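Local coordinates for protein beta-galactosidase (Trichoderma reesei, PDB 3OG2) that probably hydrolyses terminal non-reducing beta-D-galactose residues in beta-D-galactosides, as a glycoside hydrolase of family 35 built round a TIM barrel, at residues 194-199 against 220-225; 349-354 against 976-981; 480-485 against 613-618; 832-837 against 852-857. All blocks are in the same frame, centred on the assembly; numbering follows the deposited sequence.

How the contacts relate
The four contacts are spread widely over one chain, and none touches another. Contact 1 lies in the TIM-barrel part, between helix 193-205 and the loop leading to strand 236-239. Contact 2 opens later in that part and closes more than 600 residues on, beside strand 973-977, so it brings the far C-terminal end of the chain back against the barrel region. Contacts 3 and 4 fall inside this long loop, the first between two successive beta domains and the second between loops flanking helix 846-850. Contact 2 is the most central, its centre about 31 Å from that of contact 3 and about 28 Å from that of contact 4; contacts 3 and 4 are about 53 Å apart, centre to centre.

Contact 1 (194-199 against 220-225); sequences PYMQYV and GGTGAP
M196 is the helix residue that reaches across to the loop, and it does so with one atom. Its methyl CE rests 3.6 Å from G223 CA and 3.8 Å from T222 CG2, with G223 N almost as near. The side chain leaves the helix with CG anti to the carbonyl carbon and bends at SD (chi3 79°), which turns CE onto the loop backbone. These touches form the tight part of the contact, and both loop residues in it are buried. G223 fills the third position of a type II turn from G221 to A224, with positive phi (81°), and a beta carbon there would also press against the M196 methyl. The turn is closed by A224 N bonding to G221 O at 3.3 Å. The contact is looser toward solvent: M196 itself is partly exposed, and G220, at the start of the loop segment, is exposed. T222 is about 9 Å from E180, a galactose-binding residue, measured between side chains, so it lies near that site. Around it, M196 also packs on Y181 and P191, Y195 and Y198 rest on helix 144-163, and the loop runs on from helix 193-205 to strand 236-239.

Contact 2 (349-354 against 976-981); sequences REDRRI and KSKSPI
R353 CA and I981 CA, the closest such pair, stand 9.3 Å apart, so the loop with the type I turn R349-R352 meets residues just beyond strand 973-977 and the start of strand 981-982 through side chains alone. R353 and K978 carry most of the contact. The K978 chain, bent at chi2 (-65°), crosses R353 at about a right angle and lays CD over one face of the guanidinium, 3.7 Å from NH2, while R349 CD covers the opposite face. The flat group is therefore sandwiched between two aliphatic stretches. Its edge is gripped by D351: NE donates to OD2 at 2.8 Å and NH2 to the same oxygen at 3.1 Å, both with OD2 met on the syn side. D351 OD1 accepts from R353 N at 3.1 Å. R353 NH2 and K978 NZ come within 4.2 Å; the nearby D351 carboxylate probably softens this meeting of like charges, and K978 NZ has a long, weak ion pair with E940. Nearer the backbone of R353, I981 CD1 packs against R353 CG at 4.2 Å. A leucine in place of R353 would probably leave the D351 carboxylate without its charged mate and K978 without a flat face to lie on. The R353 N bond to OD1 closes an Asx turn from D351 to R353, in a catalytic-domain loop set against the K978-I981 stretch, which bonds to P903 and D901 of strand 900-908.

Contact 3 (480-485 against 613-618); sequences KTVLVL and EIIGIP
K480 and V482 meet I615 and G616 where the five-stranded mixed sheet of beta-galactosidase domain 2, with strand 481-487, meets the end of strand 612-615 in the eight-stranded mixed sheet of domain 3. No hydrogen bond links the two segments. K480 comes first, its chain extended beyond CG, so that the aliphatic part passes beside the strand end: CE lies 4.5 Å from G616 N and NZ 4.2 Å from I615 CG2. The charged end is held outside these segments, by a salt bridge to D640 and a hydrogen bond to Y548 OH, which satisfies a buried ammonium. T481 packs on L545 and E476. Both V482 methyls reach I615 CG2, with CG1 anti to the backbone N (chi1 166°), and the two side chains cross at about a right angle. L483 packs on W474 of the adjacent strand 470-476, and V484 on F472, adding almost nothing across the contact. In the second segment G616 follows the strand end with phi/psi 94/59, angles at which a beta carbon would be jammed against the preceding carbonyl O. Y548 also packs on both V482 and I615. The I615 methyl CG2 is the focus, 3.9 Å from V482 CG2 and 4.1 Å from V482 CG1.

Contact 4 (832-837 against 852-857); sequences YRDVFR and FHLPSP
L854 and P855 meet R837 by van der Waals contact: L854 CD2 sits over one face of the R837 guanidinium, offset toward its rim, 3.3 Å from NH1, while P855 CD reaches NH2 obliquely at 3.6 Å. The same leucine methyl lies 3.8 Å from D834 OD2, so it covers both halves of an ion pair. The hydrogen bonds and the salt bridge of this contact lie within 832-837; none crosses to 852-857. R837 NH1 donates to D834 OD2 at 2.8 Å, on the syn side and close to the guanidinium plane, with a fairly straight N-H...O angle of 157°. R837 N donates to D834 OD1 at 2.9 Å, from above the carboxylate plane. Both are served because D834 CG lies anti to its N (chi1 -168°) while R837 stays extended from CG to NE. NH2 is further satisfied by the carbonyls of P994 and N924. With an alanine in place of D834, R837 NH1 would probably lose its charged mate and R837 N its acceptor, though those carbonyls would still hold NH2. D834 heads an Asx motif in the loop before helix 846-850, which packs on the loop after that helix; there 852-857 belongs to the second all-beta domain family, and P855 packs on W955 of strand 953-962.

Contact 1 (194-199 against 220-225)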
# COMPACT_ATOMS: atom_id res chain seq x y z
N PRO A 194 -1.76 29.40 -12.66
CA PRO A 194 -1.69 30.08 -11.38
C PRO A 194 -1.97 29.15 -10.22
O PRO A 194 -1.29 29.24 -9.18
CB PRO A 194 -2.78 31.20 -11.49
CG PRO A 194 -2.75 31.51 -12.98
CD PRO A 194 -2.68 30.12 -13.60
N TYR A 195 -2.94 28.25 -10.34
CA TYR A 195 -3.21 27.27 -9.28
C TYR A 195 -1.99 26.39 -9.04
O TYR A 195 -1.50 26.22 -7.90
CB TYR A 195 -4.45 26.42 -9.64
CG TYR A 195 -4.57 25.25 -8.71
CD1 TYR A 195 -4.90 25.45 -7.38
CD2 TYR A 195 -4.35 23.94 -9.15
CE1 TYR A 195 -5.00 24.36 -6.52
CE2 TYR A 195 -4.44 22.86 -8.30
CZ TYR A 195 -4.77 23.09 -6.98
OH TYR A 195 -4.89 22.03 -6.09
N MET A 196 -1.45 25.86 -10.13
CA MET A 196 -0.29 24.96 -10.00
C MET A 196 0.88 25.64 -9.33
O MET A 196 1.58 25.08 -8.50
CB MET A 196 0.11 24.42 -11.38
CG MET A 196 -0.95 23.59 -12.07
SD MET A 196 -0.72 23.56 -13.89
CE MET A 196 0.58 22.37 -13.92
N GLN A 197 1.13 26.91 -9.76
CA GLN A 197 2.25 27.63 -9.15
C GLN A 197 1.98 27.97 -7.69
O GLN A 197 2.94 28.01 -6.92
CB GLN A 197 2.53 28.92 -9.94
CG GLN A 197 3.85 29.54 -9.46
CD GLN A 197 5.03 28.63 -9.74
OE1 GLN A 197 5.21 28.03 -10.80
NE2 GLN A 197 5.87 28.54 -8.71
N TYR A 198 0.73 28.28 -7.31
CA TYR A 198 0.45 28.53 -5.88
C TYR A 198 0.85 27.28 -5.08
O TYR A 198 1.44 27.43 -3.99
CB TYR A 198 -1.02 28.82 -5.70
CG TYR A 198 -1.38 29.26 -4.30
CD1 TYR A 198 -1.68 28.31 -3.30
CD2 TYR A 198 -1.41 30.61 -3.94
CE1 TYR A 198 -1.99 28.71 -2.02
CE2 TYR A 198 -1.73 31.02 -2.66
CZ TYR A 198 -2.02 30.06 -1.69
OH TYR A 198 -2.38 30.47 -0.43
N VAL A 199 0.48 26.10 -5.58
CA VAL A 199 0.76 24.85 -4.81
C VAL A 199 2.26 24.67 -4.68
O VAL A 199 2.81 24.33 -3.61
CB VAL A 199 0.08 23.69 -5.54
CG1 VAL A 199 0.51 22.34 -4.98
CG2 VAL A 199 -1.45 23.85 -5.46
N GLY A 220 0.05 13.35 -20.37
CA GLY A 220 -0.66 14.50 -20.92
C GLY A 220 0.23 15.73 -20.98
O GLY A 220 -0.23 16.76 -21.51
N GLY A 221 1.42 15.72 -20.43
CA GLY A 221 2.34 16.86 -20.46
C GLY A 221 2.07 17.92 -19.39
O GLY A 221 2.77 18.96 -19.40
N THR A 222 1.08 17.75 -18.53
CA THR A 222 0.75 18.84 -17.59
C THR A 222 1.86 19.05 -16.59
O THR A 222 2.28 18.07 -15.94
CB THR A 222 -0.60 18.52 -16.91
OG1 THR A 222 -1.60 18.44 -17.96
CG2 THR A 222 -1.02 19.60 -15.94
N GLY A 223 2.30 20.29 -16.46
CA GLY A 223 3.30 20.67 -15.45
C GLY A 223 4.69 20.33 -15.91
O GLY A 223 5.65 20.50 -15.12
N ALA A 224 4.93 19.82 -17.11
CA ALA A 224 6.27 19.48 -17.51
C ALA A 224 7.18 20.68 -17.60
O ALA A 224 6.73 21.79 -17.92
CB ALA A 224 6.21 18.79 -18.87
N PRO A 225 8.49 20.45 -17.41
CA PRO A 225 9.45 21.51 -17.76
C PRO A 225 9.21 22.04 -19.16
O PRO A 225 8.94 21.30 -20.08
CB PRO A 225 10.76 20.73 -17.72
CG PRO A 225 10.53 19.72 -16.62
CD PRO A 225 9.11 19.20 -16.86

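Contact 2 (349-354 against 976-981)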
# COMPACT_ATOMS: atom_id res chain seq x y z
N ARG A 349 2.02 -8.26 1.96
CA ARG A 349 0.62 -8.35 2.35
C ARG A 349 0.29 -7.33 3.45
O ARG A 349 1.19 -6.78 4.13
CB ARG A 349 0.35 -9.71 2.95
CG ARG A 349 0.41 -10.87 1.93
CD ARG A 349 0.07 -12.14 2.70
NE ARG A 349 0.18 -13.36 1.89
CZ ARG A 349 -0.78 -13.83 1.15
NH1 ARG A 349 -1.98 -13.21 1.05
NH2 ARG A 349 -0.57 -14.97 0.47
N GLU A 350 -1.01 -7.16 3.69
CA GLU A 350 -1.49 -6.27 4.75
C GLU A 350 -0.94 -6.63 6.10
O GLU A 350 -0.69 -5.75 6.91
CB GLU A 350 -3.03 -6.39 4.73
CG GLU A 350 -3.71 -5.56 5.80
CD GLU A 350 -5.22 -5.55 5.62
OE1 GLU A 350 -5.74 -6.42 4.86
OE2 GLU A 350 -5.91 -4.68 6.22
N ASP A 351 -0.75 -7.94 6.34
CA ASP A 351 -0.17 -8.42 7.62
C ASP A 351 1.37 -8.46 7.56
O ASP A 351 1.99 -9.00 8.49
CB ASP A 351 -0.81 -9.74 8.00
CG ASP A 351 -0.44 -10.88 7.08
OD1 ASP A 351 0.42 -10.73 6.18
OD2 ASP A 351 -1.01 -12.00 7.24
N ARG A 352 1.97 -7.91 6.52
CA ARG A 352 3.41 -7.68 6.30
C ARG A 352 4.13 -8.96 5.86
O ARG A 352 5.37 -8.95 5.75
CB ARG A 352 4.13 -6.94 7.45
CG ARG A 352 3.31 -5.75 7.95
CD ARG A 352 3.98 -5.02 9.11
NE ARG A 352 4.38 -5.96 10.13
CZ ARG A 352 3.61 -6.60 10.99
NH1 ARG A 352 2.29 -6.36 11.01
NH2 ARG A 352 4.18 -7.45 11.84
N ARG A 353 3.40 -10.03 5.56
CA ARG A 353 4.07 -11.25 5.09
C ARG A 353 4.55 -11.04 3.63
O ARG A 353 3.90 -10.36 2.84
CB ARG A 353 3.18 -12.49 5.14
CG ARG A 353 2.97 -12.98 6.58
CD ARG A 353 2.08 -14.22 6.55
NE ARG A 353 0.72 -13.95 6.14
CZ ARG A 353 -0.06 -14.64 5.31
NH1 ARG A 353 0.31 -15.76 4.67
NH2 ARG A 353 -1.30 -14.23 5.09
N ILE A 354 5.69 -11.69 3.35
CA ILE A 354 6.34 -11.59 2.04
C ILE A 354 6.49 -12.98 1.43
O ILE A 354 7.50 -13.38 0.87
CB ILE A 354 7.71 -10.90 2.18
CG1 ILE A 354 8.62 -11.57 3.23
CG2 ILE A 354 7.46 -9.43 2.49
CD1 ILE A 354 10.04 -11.08 3.16
N LYS A 976 -7.69 -15.97 14.15
CA LYS A 976 -6.86 -16.83 13.31
C LYS A 976 -5.41 -16.36 13.35
O LYS A 976 -5.10 -15.15 13.36
CB LYS A 976 -7.37 -16.85 11.84
CG LYS A 976 -8.79 -17.43 11.89
CD LYS A 976 -8.82 -18.89 12.34
CE LYS A 976 -10.14 -19.54 11.99
NZ LYS A 976 -10.07 -21.02 11.93
N SER A 977 -4.49 -17.32 13.34
CA SER A 977 -3.07 -17.01 13.29
C SER A 977 -2.48 -17.58 11.98
O SER A 977 -2.94 -18.61 11.48
CB SER A 977 -2.30 -17.55 14.48
OG SER A 977 -2.43 -18.98 14.51
N LYS A 978 -1.47 -16.90 11.46
CA LYS A 978 -0.69 -17.45 10.35
C LYS A 978 0.48 -18.20 10.97
O LYS A 978 0.76 -18.09 12.17
CB LYS A 978 -0.27 -16.34 9.42
CG LYS A 978 -1.43 -15.50 8.90
CD LYS A 978 -2.39 -16.26 8.03
CE LYS A 978 -3.68 -15.44 7.81
NZ LYS A 978 -4.58 -16.16 6.87
N SER A 979 1.16 -18.96 10.14
CA SER A 979 2.30 -19.77 10.63
C SER A 979 3.35 -18.86 11.26
O SER A 979 3.74 -17.84 10.64
CB SER A 979 2.84 -20.55 9.43
OG SER A 979 3.89 -21.44 9.86
N PRO A 980 3.84 -19.20 12.45
CA PRO A 980 4.80 -18.29 13.10
C PRO A 980 6.10 -18.14 12.32
O PRO A 980 6.63 -19.14 11.81
CB PRO A 980 5.10 -18.97 14.45
CG PRO A 980 4.48 -20.30 14.41
CD PRO A 980 3.54 -20.38 13.26
N ILE A 981 6.61 -16.93 12.27
CA ILE A 981 7.89 -16.69 11.59
C ILE A 981 8.95 -16.37 12.63
O ILE A 981 8.81 -15.41 13.37
CB ILE A 981 7.73 -15.49 10.61
CG1 ILE A 981 6.64 -15.86 9.58
CG2 ILE A 981 9.07 -15.11 10.01
CD1 ILE A 981 5.88 -14.63 9.13

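Contact 3 (480-485 against 613-618)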
# COMPACT_ATOMS: atom_id res chain seq x y z
N LYS A 480 37.69 -12.79 -4.69
CA LYS A 480 36.96 -13.33 -5.82
C LYS A 480 35.91 -12.29 -6.28
O LYS A 480 35.51 -11.43 -5.50
CB LYS A 480 36.23 -14.63 -5.53
CG LYS A 480 35.29 -14.79 -4.36
CD LYS A 480 34.49 -16.09 -4.34
CE LYS A 480 33.60 -16.31 -3.11
NZ LYS A 480 32.83 -17.64 -3.24
N THR A 481 35.50 -12.42 -7.52
CA THR A 481 34.30 -11.73 -8.02
C THR A 481 33.21 -12.76 -8.18
O THR A 481 33.50 -13.84 -8.71
CB THR A 481 34.62 -11.02 -9.35
OG1 THR A 481 35.63 -10.02 -9.13
CG2 THR A 481 33.43 -10.27 -9.92
N VAL A 482 32.01 -12.47 -7.71
CA VAL A 482 30.92 -13.42 -7.79
C VAL A 482 29.86 -12.88 -8.70
O VAL A 482 29.52 -11.68 -8.61
CB VAL A 482 30.35 -13.63 -6.38
CG1 VAL A 482 29.01 -14.34 -6.46
CG2 VAL A 482 31.34 -14.43 -5.56
N LEU A 483 29.31 -13.72 -9.58
CA LEU A 483 28.22 -13.38 -10.48
C LEU A 483 27.13 -14.46 -10.29
O LEU A 483 27.49 -15.64 -10.28
CB LEU A 483 28.73 -13.40 -11.92
CG LEU A 483 27.67 -13.27 -13.01
CD1 LEU A 483 26.95 -11.92 -12.96
CD2 LEU A 483 28.34 -13.45 -14.39
N VAL A 484 25.89 -14.07 -10.10
CA VAL A 484 24.78 -15.01 -9.95
C VAL A 484 23.85 -14.80 -11.13
O VAL A 484 23.33 -13.67 -11.31
CB VAL A 484 24.01 -14.80 -8.63
CG1 VAL A 484 22.89 -15.84 -8.51
CG2 VAL A 484 24.99 -14.86 -7.45
N LEU A 485 23.67 -15.86 -11.91
CA LEU A 485 22.84 -15.84 -13.11
C LEU A 485 21.67 -16.83 -12.93
O LEU A 485 21.86 -17.86 -12.22
CB LEU A 485 23.63 -16.36 -14.33
CG LEU A 485 24.86 -15.53 -14.71
CD1 LEU A 485 25.57 -16.16 -15.90
CD2 LEU A 485 24.43 -14.10 -15.04
N GLU A 613 23.60 -20.02 3.36
CA GLU A 613 24.90 -20.04 2.71
C GLU A 613 25.34 -18.59 2.50
O GLU A 613 24.60 -17.80 1.94
CB GLU A 613 24.86 -20.78 1.39
CG GLU A 613 26.18 -20.76 0.61
CD GLU A 613 25.97 -21.41 -0.75
OE1 GLU A 613 24.94 -21.15 -1.46
OE2 GLU A 613 26.83 -22.21 -1.22
N ILE A 614 26.50 -18.26 3.01
CA ILE A 614 27.03 -16.89 2.97
C ILE A 614 28.15 -16.82 1.96
O ILE A 614 29.11 -17.59 2.09
CB ILE A 614 27.58 -16.49 4.34
CG1 ILE A 614 26.70 -16.99 5.46
CG2 ILE A 614 27.77 -14.98 4.39
CD1 ILE A 614 25.41 -16.32 5.68
N ILE A 615 27.99 -15.95 0.99
CA ILE A 615 28.95 -15.84 -0.12
C ILE A 615 29.59 -14.48 -0.10
O ILE A 615 28.85 -13.47 -0.09
CB ILE A 615 28.21 -16.13 -1.44
CG1 ILE A 615 27.62 -17.55 -1.46
CG2 ILE A 615 29.09 -15.88 -2.66
CD1 ILE A 615 26.50 -17.73 -2.49
N GLY A 616 30.91 -14.42 -0.07
CA GLY A 616 31.60 -13.14 -0.04
C GLY A 616 31.91 -12.71 1.36
O GLY A 616 31.47 -11.67 1.82
N ILE A 617 32.66 -13.49 2.10
CA ILE A 617 33.00 -13.15 3.48
C ILE A 617 33.99 -11.98 3.55
O ILE A 617 35.02 -12.13 2.92
CB ILE A 617 33.64 -14.42 4.12
CG1 ILE A 617 32.78 -15.68 3.92
CG2 ILE A 617 33.94 -14.09 5.57
CD1 ILE A 617 31.37 -15.51 4.34
N PRO A 618 33.70 -10.89 4.26
CA PRO A 618 34.64 -9.77 4.27
C PRO A 618 35.96 -10.24 4.88
O PRO A 618 36.10 -11.19 5.71
CB PRO A 618 33.96 -8.71 5.12
CG PRO A 618 32.55 -9.15 5.29
CD PRO A 618 32.51 -10.65 5.08

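Contact 4 (832-837 against 852-857)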
# COMPACT_ATOMS: atom_id res chain seq x y z
N TYR A 832 -13.15 16.70 18.25
CA TYR A 832 -13.29 15.26 18.49
C TYR A 832 -12.63 14.85 19.79
O TYR A 832 -11.69 15.47 20.30
CB TYR A 832 -12.75 14.49 17.28
CG TYR A 832 -11.30 14.76 16.94
CD1 TYR A 832 -10.96 15.84 16.10
CD2 TYR A 832 -10.29 13.94 17.41
CE1 TYR A 832 -9.65 16.11 15.77
CE2 TYR A 832 -8.95 14.19 17.08
CZ TYR A 832 -8.64 15.28 16.27
OH TYR A 832 -7.31 15.50 15.94
N ARG A 833 -13.11 13.78 20.40
CA ARG A 833 -12.71 13.46 21.78
C ARG A 833 -11.45 12.65 21.88
O ARG A 833 -10.81 12.68 22.95
CB ARG A 833 -13.87 12.74 22.48
CG ARG A 833 -15.09 13.60 22.68
CD ARG A 833 -14.80 14.83 23.55
NE ARG A 833 -16.03 15.55 23.87
CZ ARG A 833 -16.64 15.53 25.04
NH1 ARG A 833 -16.12 14.83 26.05
NH2 ARG A 833 -17.77 16.24 25.19
N ASP A 834 -11.05 11.90 20.86
CA ASP A 834 -9.87 11.03 20.99
C ASP A 834 -8.71 11.60 20.22
O ASP A 834 -8.51 11.30 19.02
CB ASP A 834 -10.25 9.63 20.53
CG ASP A 834 -9.19 8.62 20.93
OD1 ASP A 834 -8.01 8.99 21.16
OD2 ASP A 834 -9.55 7.42 21.00
N VAL A 835 -7.93 12.47 20.89
CA VAL A 835 -6.81 13.06 20.16
C VAL A 835 -5.80 12.00 19.80
O VAL A 835 -5.13 12.12 18.77
CB VAL A 835 -6.17 14.16 21.00
CG1 VAL A 835 -4.89 14.70 20.36
CG2 VAL A 835 -7.21 15.26 21.23
N PHE A 836 -5.64 10.96 20.60
CA PHE A 836 -4.64 9.95 20.29
C PHE A 836 -4.99 9.16 19.03
O PHE A 836 -4.09 8.87 18.25
CB PHE A 836 -4.54 9.00 21.49
CG PHE A 836 -3.33 8.09 21.39
CD1 PHE A 836 -3.38 6.88 20.70
CD2 PHE A 836 -2.12 8.45 22.02
CE1 PHE A 836 -2.31 6.03 20.60
CE2 PHE A 836 -1.06 7.55 21.93
CZ PHE A 836 -1.12 6.32 21.26
N ARG A 837 -6.25 8.77 18.88
CA ARG A 837 -6.63 7.89 17.75
C ARG A 837 -7.13 8.70 16.56
O ARG A 837 -7.33 8.09 15.49
CB ARG A 837 -7.67 6.85 18.20
CG ARG A 837 -7.11 5.97 19.35
CD ARG A 837 -8.05 4.83 19.65
NE ARG A 837 -7.60 3.98 20.78
CZ ARG A 837 -7.61 4.36 22.05
NH1 ARG A 837 -8.00 5.55 22.48
NH2 ARG A 837 -7.19 3.51 22.98
N PHE A 852 -17.31 3.83 25.01
CA PHE A 852 -17.40 2.44 25.49
C PHE A 852 -16.59 1.48 24.64
O PHE A 852 -16.38 0.36 25.09
CB PHE A 852 -18.83 1.94 25.54
CG PHE A 852 -19.70 2.61 26.59
CD1 PHE A 852 -19.14 3.38 27.61
CD2 PHE A 852 -21.08 2.47 26.52
CE1 PHE A 852 -19.99 3.97 28.57
CE2 PHE A 852 -21.91 3.01 27.49
CZ PHE A 852 -21.36 3.77 28.51
N HIS A 853 -16.07 1.87 23.49
CA HIS A 853 -15.14 1.10 22.70
C HIS A 853 -13.71 1.17 23.21
O HIS A 853 -12.83 0.48 22.65
CB HIS A 853 -15.16 1.60 21.24
CG HIS A 853 -14.80 3.04 21.13
ND1 HIS A 853 -13.66 3.58 20.56
CD2 HIS A 853 -15.57 4.06 21.56
CE1 HIS A 853 -13.77 4.92 20.67
NE2 HIS A 853 -14.91 5.19 21.28
N LEU A 854 -13.43 1.98 24.21
CA LEU A 854 -12.07 2.16 24.66
C LEU A 854 -11.65 1.08 25.65
O LEU A 854 -12.53 0.43 26.23
CB LEU A 854 -11.89 3.56 25.29
CG LEU A 854 -12.15 4.71 24.30
CD1 LEU A 854 -12.21 6.03 25.08
CD2 LEU A 854 -11.10 4.75 23.23
N PRO A 855 -10.35 0.86 25.82
CA PRO A 855 -9.91 -0.20 26.75
C PRO A 855 -10.45 0.04 28.14
O PRO A 855 -10.60 1.17 28.63
CB PRO A 855 -8.40 -0.08 26.73
CG PRO A 855 -8.11 0.50 25.38
CD PRO A 855 -9.24 1.44 25.05
N SER A 856 -10.72 -1.06 28.85
CA SER A 856 -11.21 -1.01 30.24
C SER A 856 -12.52 -0.21 30.37
O SER A 856 -12.66 0.77 31.11
CB SER A 856 -10.15 -0.40 31.16
OG SER A 856 -8.99 -1.17 31.18
N PRO A 857 -13.54 -0.62 29.64
CA PRO A 857 -14.80 0.13 29.64
C PRO A 857 -15.53 -0.06 30.97
O PRO A 857 -15.17 -1.00 31.71
CB PRO A 857 -15.60 -0.55 28.52
CG PRO A 857 -15.08 -1.98 28.56
CD PRO A 857 -13.59 -1.83 28.78